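MlnE (PDB 5D2E) contributes to the macrolactin assembly line an N-terminal B-type ketoreductase that binds NADP and probably reduces keto groups of the growing polyketide. Local coordinates at residues A[55-60]-A[80-85]; A[216-221]-A[246-251]. One frame throughout, in Å; residues are numbered along the deposited sequence.

Both contacts lie in the part of the ketoreductase away from the bound NADP, within a set of strands that both reach; their centres are 27 Å apart and their nearest atoms about 14 Å, with no touch between them. Interaction 1 ties two strand entrances together: backbone bonds and buried Ile60 and Phe84 mark its inner end, while Lys57 and Glu81 mark its exposed end. Interaction 2 sets the loop leading into helix 222-233 against a hairpin tip. Here no hydrogen bond crosses, and a proline packed on a phenylalanine gives way at the surface to a salt bridge. Thus strand pairing anchors the first, joined by side-chain packing, and packing carries the second.

Interaction 1. Residues A[55-60]-A[80-85]; sequences HTKEPI and YEAPFI
The Tyr80 hydroxyl is the knob of this contact, set into a backbone hollow made by the turning chain of residues 56-58. Its OH lies 2.7 Å from Glu58 O and 3.0 Å from Thr56 O, both carbonyls at the ring edge and near its plane, and its single proton could go to either. CG anti to the backbone N (chi1 176°) sets the ring off beside the carbonyl carbon, and tyrosine's length takes OH to the carbonyls. Beside it, Ala82 CB is a smaller bump, 3.6 Å from Glu58 O, where a methyl allows close approach. The prolines lie side by side, Pro59 CG 3.9 Å from Pro83 CD. Beyond them, remote from NADP, begins a sheet consistent with a Rossmann-like fold: Ile60 N bonds Pro83 O (3.1 Å) and Ile85 N bonds Ile60 O (2.7 Å), pairing parallel strands 60-64 and 84-89, which flank helix 70-76 in sequence. Branched Ile60 wedges between two rings, its CD1 3.5 Å from Tyr80 CE2 and its CG2 meeting the edge of the Phe84 ring at CD1 (3.7 Å). At the exposed end, Lys57 lays CG and CD beside Glu81 O, and one water bridges Lys57 NZ to Glu81 OE1.

Interaction 2. Residues A[216-221]-A[246-251]; sequences FDEPFT and EPRHYY
Pro247 presses its ring into the bend made by Glu218, Pro219 and Phe220. The loop follows strand 205-214, which pairs parallel with 242-245, in the part of the ketoreductase away from NADP. Apolar contacts join the methylenes Glu218 CG and Pro247 CB at 3.8 Å, and Phe220 CE2 and Pro247 CD at 3.9 Å. Separately, Pro247 CG rests on the Glu218 carbonyl, 3.3 Å from Glu218 O. A CH-pi contact joins the same proline to Phe220: CG sits 4.3 Å from the ring centroid, off-centre and 29° from the ring normal. Phe220 CE2 also reaches the Glu246-Pro247 peptide. The Phe220 ring further packs on Tyr245 and on Ile225 and Val228 of helix 222-233, a setting that suits a large apolar side chain.

The hydrogen bonds lie within the antiparallel hairpin of strands 242-245 and 249-257: Glu246 N bonds His249 O, closing a turn that Pro247 suits with its phi of -62°, and Tyr251 OH donates to Glu246 OE2 (2.6 Å).

The ionic part lies outward. Glu218, whose chi2 turns CD out of the extended line, has OE2 3.3 Å from Arg248 NE, at the guanidinium edge and near its plane; the carboxylate and guanidinium planes are 31° apart. The two side chains cross at about a right angle, and OE2 is slightly nearer still to the aliphatic CD of Arg248, at 3.2 Å. With no hydrogen bond across the segments and one carboxylate oxygen meeting one guanidinium nitrogen, the loop and hairpin are joined mainly by shape, and the ion pair at the surface probably adds modestly.

Interaction 1. Residues A[55-60]-A[80-85]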
loop_
_atom_site.group_PDB
_atom_site.type_symbol
_atom_site.label_atom_id
_atom_site.label_comp_id
_atom_site.label_asym_id
_atom_site.label_seq_id
_atom_site.Cartn_x
_atom_site.Cartn_y
_atom_site.Cartn_z
ATOM N N HIS A 55 28.176 1.162 11.453
ATOM C CA HIS A 55 28.688 0.534 12.708
ATOM C C HIS A 55 29.690 -0.610 12.517
ATOM O O HIS A 55 30.375 -0.957 13.460
ATOM C CB HIS A 55 27.532 0.028 13.611
ATOM C CG HIS A 55 27.154 0.990 14.703
ATOM N ND1 HIS A 55 25.844 1.243 15.057
ATOM C CD2 HIS A 55 27.916 1.771 15.509
ATOM C CE1 HIS A 55 25.814 2.139 16.028
ATOM N NE2 HIS A 55 27.058 2.477 16.320
ATOM N N THR A 56 29.746 -1.220 11.327
ATOM C CA THR A 56 30.785 -2.204 10.976
ATOM C C THR A 56 31.595 -1.623 9.856
ATOM O O THR A 56 31.153 -0.686 9.189
ATOM C CB THR A 56 30.182 -3.510 10.478
ATOM O OG1 THR A 56 29.483 -3.260 9.244
ATOM C CG2 THR A 56 29.221 -4.053 11.511
ATOM N N LYS A 57 32.786 -2.154 9.654
ATOM C CA LYS A 57 33.645 -1.630 8.647
ATOM C C LYS A 57 33.592 -2.547 7.426
ATOM O O LYS A 57 34.454 -3.392 7.231
ATOM C CB LYS A 57 35.044 -1.471 9.220
ATOM C CG LYS A 57 36.063 -0.934 8.227
ATOM C CD LYS A 57 37.308 -0.385 8.937
ATOM C CE LYS A 57 37.979 -1.420 9.830
ATOM N NZ LYS A 57 39.169 -0.855 10.509
ATOM N N GLU A 58 32.548 -2.389 6.614
ATOM C CA GLU A 58 32.274 -3.238 5.499
ATOM C C GLU A 58 31.828 -2.382 4.319
ATOM O O GLU A 58 31.443 -1.255 4.520
ATOM C CB GLU A 58 31.165 -4.207 5.896
ATOM C CG GLU A 58 31.654 -5.336 6.790
ATOM C CD GLU A 58 30.496 -6.201 7.145
ATOM O OE1 GLU A 58 30.185 -7.129 6.389
ATOM O OE2 GLU A 58 29.799 -5.866 8.114
ATOM N N PRO A 59 31.900 -2.921 3.084
ATOM C CA PRO A 59 31.604 -2.154 1.882
ATOM C C PRO A 59 30.144 -1.638 1.882
ATOM O O PRO A 59 29.241 -2.246 2.446
ATOM C CB PRO A 59 31.874 -3.135 0.759
ATOM C CG PRO A 59 32.838 -4.155 1.353
ATOM C CD PRO A 59 32.366 -4.279 2.767
ATOM N N ILE A 60 30.010 -0.445 1.371
ATOM C CA ILE A 60 28.750 0.249 1.173
ATOM C C ILE A 60 28.428 0.265 -0.341
ATOM O O ILE A 60 29.326 0.567 -1.177
ATOM C CB ILE A 60 28.908 1.685 1.642
ATOM C CG1 ILE A 60 29.239 1.708 3.116
ATOM C CG2 ILE A 60 27.659 2.519 1.282
ATOM C CD1 ILE A 60 29.771 3.080 3.549
ATOM N N TYR A 80 36.861 6.464 6.329
ATOM C CA TYR A 80 36.167 5.178 6.531
ATOM C C TYR A 80 36.907 4.212 5.602
ATOM O O TYR A 80 37.067 4.489 4.420
ATOM C CB TYR A 80 34.716 5.298 6.166
ATOM C CG TYR A 80 33.952 4.020 6.237
ATOM C CD1 TYR A 80 33.625 3.457 7.465
ATOM C CD2 TYR A 80 33.538 3.401 5.089
ATOM C CE1 TYR A 80 32.908 2.307 7.543
ATOM C CE2 TYR A 80 32.807 2.221 5.128
ATOM C CZ TYR A 80 32.499 1.683 6.380
ATOM O OH TYR A 80 31.747 0.533 6.478
ATOM N N GLU A 81 37.415 3.135 6.168
ATOM C CA GLU A 81 38.359 2.256 5.439
ATOM C C GLU A 81 37.714 0.951 5.026
ATOM O O GLU A 81 38.003 -0.141 5.569
ATOM C CB GLU A 81 39.594 1.999 6.281
ATOM C CG GLU A 81 40.406 3.293 6.326
ATOM C CD GLU A 81 41.661 3.189 7.162
ATOM O OE1 GLU A 81 41.680 2.431 8.162
ATOM O OE2 GLU A 81 42.594 3.906 6.795
ATOM N N ALA A 82 36.747 1.111 4.136
ATOM C CA ALA A 82 36.132 -0.007 3.414
ATOM C C ALA A 82 35.618 0.568 2.110
ATOM O O ALA A 82 35.319 1.772 2.024
ATOM C CB ALA A 82 34.976 -0.592 4.210
ATOM N N PRO A 83 35.453 -0.261 1.102
ATOM C CA PRO A 83 35.068 0.312 -0.187
ATOM C C PRO A 83 33.699 0.999 -0.213
ATOM O O PRO A 83 32.773 0.531 0.436
ATOM C CB PRO A 83 35.024 -0.875 -1.117
ATOM C CG PRO A 83 35.780 -1.972 -0.438
ATOM C CD PRO A 83 35.869 -1.675 1.012
ATOM N N PHE A 84 33.584 2.031 -1.048
ATOM C CA PHE A 84 32.300 2.637 -1.388
ATOM C C PHE A 84 32.012 2.389 -2.849
ATOM O O PHE A 84 32.799 2.748 -3.743
ATOM C CB PHE A 84 32.354 4.116 -1.022
ATOM C CG PHE A 84 31.125 4.890 -1.370
ATOM C CD1 PHE A 84 29.954 4.716 -0.656
ATOM C CD2 PHE A 84 31.132 5.793 -2.423
ATOM C CE1 PHE A 84 28.835 5.442 -0.978
ATOM C CE2 PHE A 84 30.015 6.545 -2.711
ATOM C CZ PHE A 84 28.870 6.364 -1.999
ATOM N N ILE A 85 30.931 1.652 -3.125
ATOM C CA ILE A 85 30.569 1.309 -4.494
ATOM C C ILE A 85 29.392 2.179 -4.932
ATOM O O ILE A 85 28.335 2.207 -4.259
ATOM C CB ILE A 85 30.173 -0.179 -4.575
ATOM C CG1 ILE A 85 31.269 -1.066 -3.929
ATOM C CG2 ILE A 85 29.879 -0.560 -6.008
ATOM C CD1 ILE A 85 32.666 -1.010 -4.577
HETATM O O HOH W 1 39.604 2.344 9.941
#

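Interaction 2. Residues A[216-221]-A[246-251]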
loop_
_atom_site.group_PDB
_atom_site.type_symbol
_atom_site.label_atom_id
_atom_site.label_comp_id
_atom_site.label_asym_id
_atom_site.label_seq_id
_atom_site.Cartn_x
_atom_site.Cartn_y
_atom_site.Cartn_z
ATOM N N PHE A 216 8.909 24.163 2.254
ATOM C CA PHE A 216 9.078 25.477 1.602
ATOM C C PHE A 216 10.118 26.256 2.416
ATOM O O PHE A 216 10.144 26.225 3.651
ATOM C CB PHE A 216 7.773 26.266 1.544
ATOM C CG PHE A 216 6.690 25.603 0.760
ATOM C CD1 PHE A 216 6.912 25.099 -0.533
ATOM C CD2 PHE A 216 5.404 25.477 1.306
ATOM C CE1 PHE A 216 5.887 24.457 -1.230
ATOM C CE2 PHE A 216 4.383 24.881 0.591
ATOM C CZ PHE A 216 4.623 24.366 -0.673
ATOM N N ASP A 217 11.066 26.883 1.764
ATOM C CA ASP A 217 12.160 27.503 2.553
ATOM C C ASP A 217 13.000 26.566 3.434
ATOM O O ASP A 217 13.674 27.024 4.349
ATOM C CB ASP A 217 11.580 28.604 3.468
ATOM C CG ASP A 217 10.850 29.674 2.673
ATOM O OD1 ASP A 217 11.395 30.110 1.620
ATOM O OD2 ASP A 217 9.728 30.054 3.075
ATOM N N GLU A 218 12.996 25.267 3.191
ATOM C CA GLU A 218 13.886 24.407 3.978
ATOM C C GLU A 218 14.121 23.173 3.089
ATOM O O GLU A 218 13.574 22.083 3.370
ATOM C CB GLU A 218 13.215 24.134 5.315
ATOM C CG GLU A 218 14.039 23.435 6.354
ATOM C CD GLU A 218 13.760 23.926 7.759
ATOM O OE1 GLU A 218 12.707 23.610 8.401
ATOM O OE2 GLU A 218 14.654 24.619 8.259
ATOM N N PRO A 219 14.871 23.365 1.977
ATOM C CA PRO A 219 15.154 22.269 1.041
ATOM C C PRO A 219 16.065 21.227 1.635
ATOM O O PRO A 219 16.792 21.513 2.563
ATOM C CB PRO A 219 15.839 22.947 -0.134
ATOM C CG PRO A 219 16.450 24.175 0.464
ATOM C CD PRO A 219 15.505 24.628 1.531
ATOM N N PHE A 220 15.874 19.970 1.207
ATOM C CA PHE A 220 16.835 18.914 1.489
ATOM C C PHE A 220 18.031 19.067 0.583
ATOM O O PHE A 220 17.964 18.798 -0.566
ATOM C CB PHE A 220 16.263 17.536 1.223
ATOM C CG PHE A 220 16.065 16.767 2.442
ATOM C CD1 PHE A 220 17.112 16.053 2.987
ATOM C CD2 PHE A 220 14.857 16.728 3.050
ATOM C CE1 PHE A 220 16.975 15.357 4.195
ATOM C CE2 PHE A 220 14.712 16.035 4.249
ATOM C CZ PHE A 220 15.745 15.368 4.836
ATOM N N THR A 221 19.132 19.447 1.140
ATOM C CA THR A 221 20.376 19.537 0.399
ATOM C C THR A 221 21.015 18.168 0.363
ATOM O O THR A 221 20.647 17.285 1.138
ATOM C CB THR A 221 21.338 20.501 1.123
ATOM O OG1 THR A 221 21.649 19.994 2.435
ATOM C CG2 THR A 221 20.636 21.883 1.285
ATOM N N GLU A 246 12.174 15.566 7.665
ATOM C CA GLU A 246 12.304 16.918 7.129
ATOM C C GLU A 246 13.722 17.310 7.495
ATOM O O GLU A 246 14.345 16.653 8.324
ATOM C CB GLU A 246 11.281 17.852 7.804
ATOM C CG GLU A 246 9.851 17.547 7.406
ATOM C CD GLU A 246 8.795 18.284 8.190
ATOM O OE1 GLU A 246 9.164 19.203 8.915
ATOM O OE2 GLU A 246 7.618 17.943 8.015
ATOM N N PRO A 247 14.201 18.450 6.991
ATOM C CA PRO A 247 15.570 18.821 7.370
ATOM C C PRO A 247 15.823 19.056 8.854
ATOM O O PRO A 247 16.875 18.669 9.350
ATOM C CB PRO A 247 15.811 20.065 6.536
ATOM C CG PRO A 247 14.912 19.860 5.337
ATOM C CD PRO A 247 13.654 19.335 5.951
ATOM N N ARG A 248 14.830 19.530 9.601
ATOM C CA ARG A 248 15.020 19.790 11.065
ATOM C C ARG A 248 14.259 18.878 12.066
ATOM O O ARG A 248 14.460 18.935 13.258
ATOM C CB ARG A 248 14.675 21.263 11.330
ATOM C CG ARG A 248 15.655 22.208 10.651
ATOM C CD ARG A 248 15.524 23.638 11.173
ATOM N NE ARG A 248 16.765 24.281 10.776
ATOM C CZ ARG A 248 17.813 24.555 11.568
ATOM N NH1 ARG A 248 17.797 24.355 12.883
ATOM N NH2 ARG A 248 18.878 25.100 11.018
ATOM N N HIS A 249 13.380 18.045 11.544
ATOM C CA HIS A 249 12.467 17.212 12.333
ATOM C C HIS A 249 12.226 15.897 11.592
ATOM O O HIS A 249 12.323 15.850 10.391
ATOM C CB HIS A 249 11.131 17.890 12.499
ATOM C CG HIS A 249 11.187 19.170 13.273
ATOM N ND1 HIS A 249 11.343 20.402 12.666
ATOM C CD2 HIS A 249 11.176 19.398 14.608
ATOM C CE1 HIS A 249 11.379 21.336 13.609
ATOM N NE2 HIS A 249 11.270 20.748 14.787
ATOM N N TYR A 250 11.906 14.842 12.331
ATOM C CA TYR A 250 11.496 13.620 11.725
ATOM C C TYR A 250 10.337 13.011 12.499
ATOM O O TYR A 250 10.100 13.325 13.683
ATOM C CB TYR A 250 12.655 12.646 11.563
ATOM C CG TYR A 250 13.263 12.091 12.849
ATOM C CD1 TYR A 250 14.293 12.761 13.491
ATOM C CD2 TYR A 250 12.764 10.931 13.422
ATOM C CE1 TYR A 250 14.838 12.257 14.660
ATOM C CE2 TYR A 250 13.283 10.425 14.601
ATOM C CZ TYR A 250 14.336 11.104 15.201
ATOM O OH TYR A 250 14.870 10.611 16.350
ATOM N N TYR A 251 9.613 12.139 11.826
ATOM C CA TYR A 251 8.486 11.495 12.470
ATOM C C TYR A 251 8.287 10.041 12.040
ATOM O O TYR A 251 8.615 9.631 10.896
ATOM C CB TYR A 251 7.212 12.362 12.391
ATOM C CG TYR A 251 7.088 13.240 11.200
ATOM C CD1 TYR A 251 7.707 14.481 11.121
ATOM C CD2 TYR A 251 6.316 12.825 10.105
ATOM C CE1 TYR A 251 7.628 15.273 9.960
ATOM C CE2 TYR A 251 6.200 13.614 8.909
ATOM C CZ TYR A 251 6.863 14.838 8.831
ATOM O OH TYR A 251 6.702 15.542 7.628
#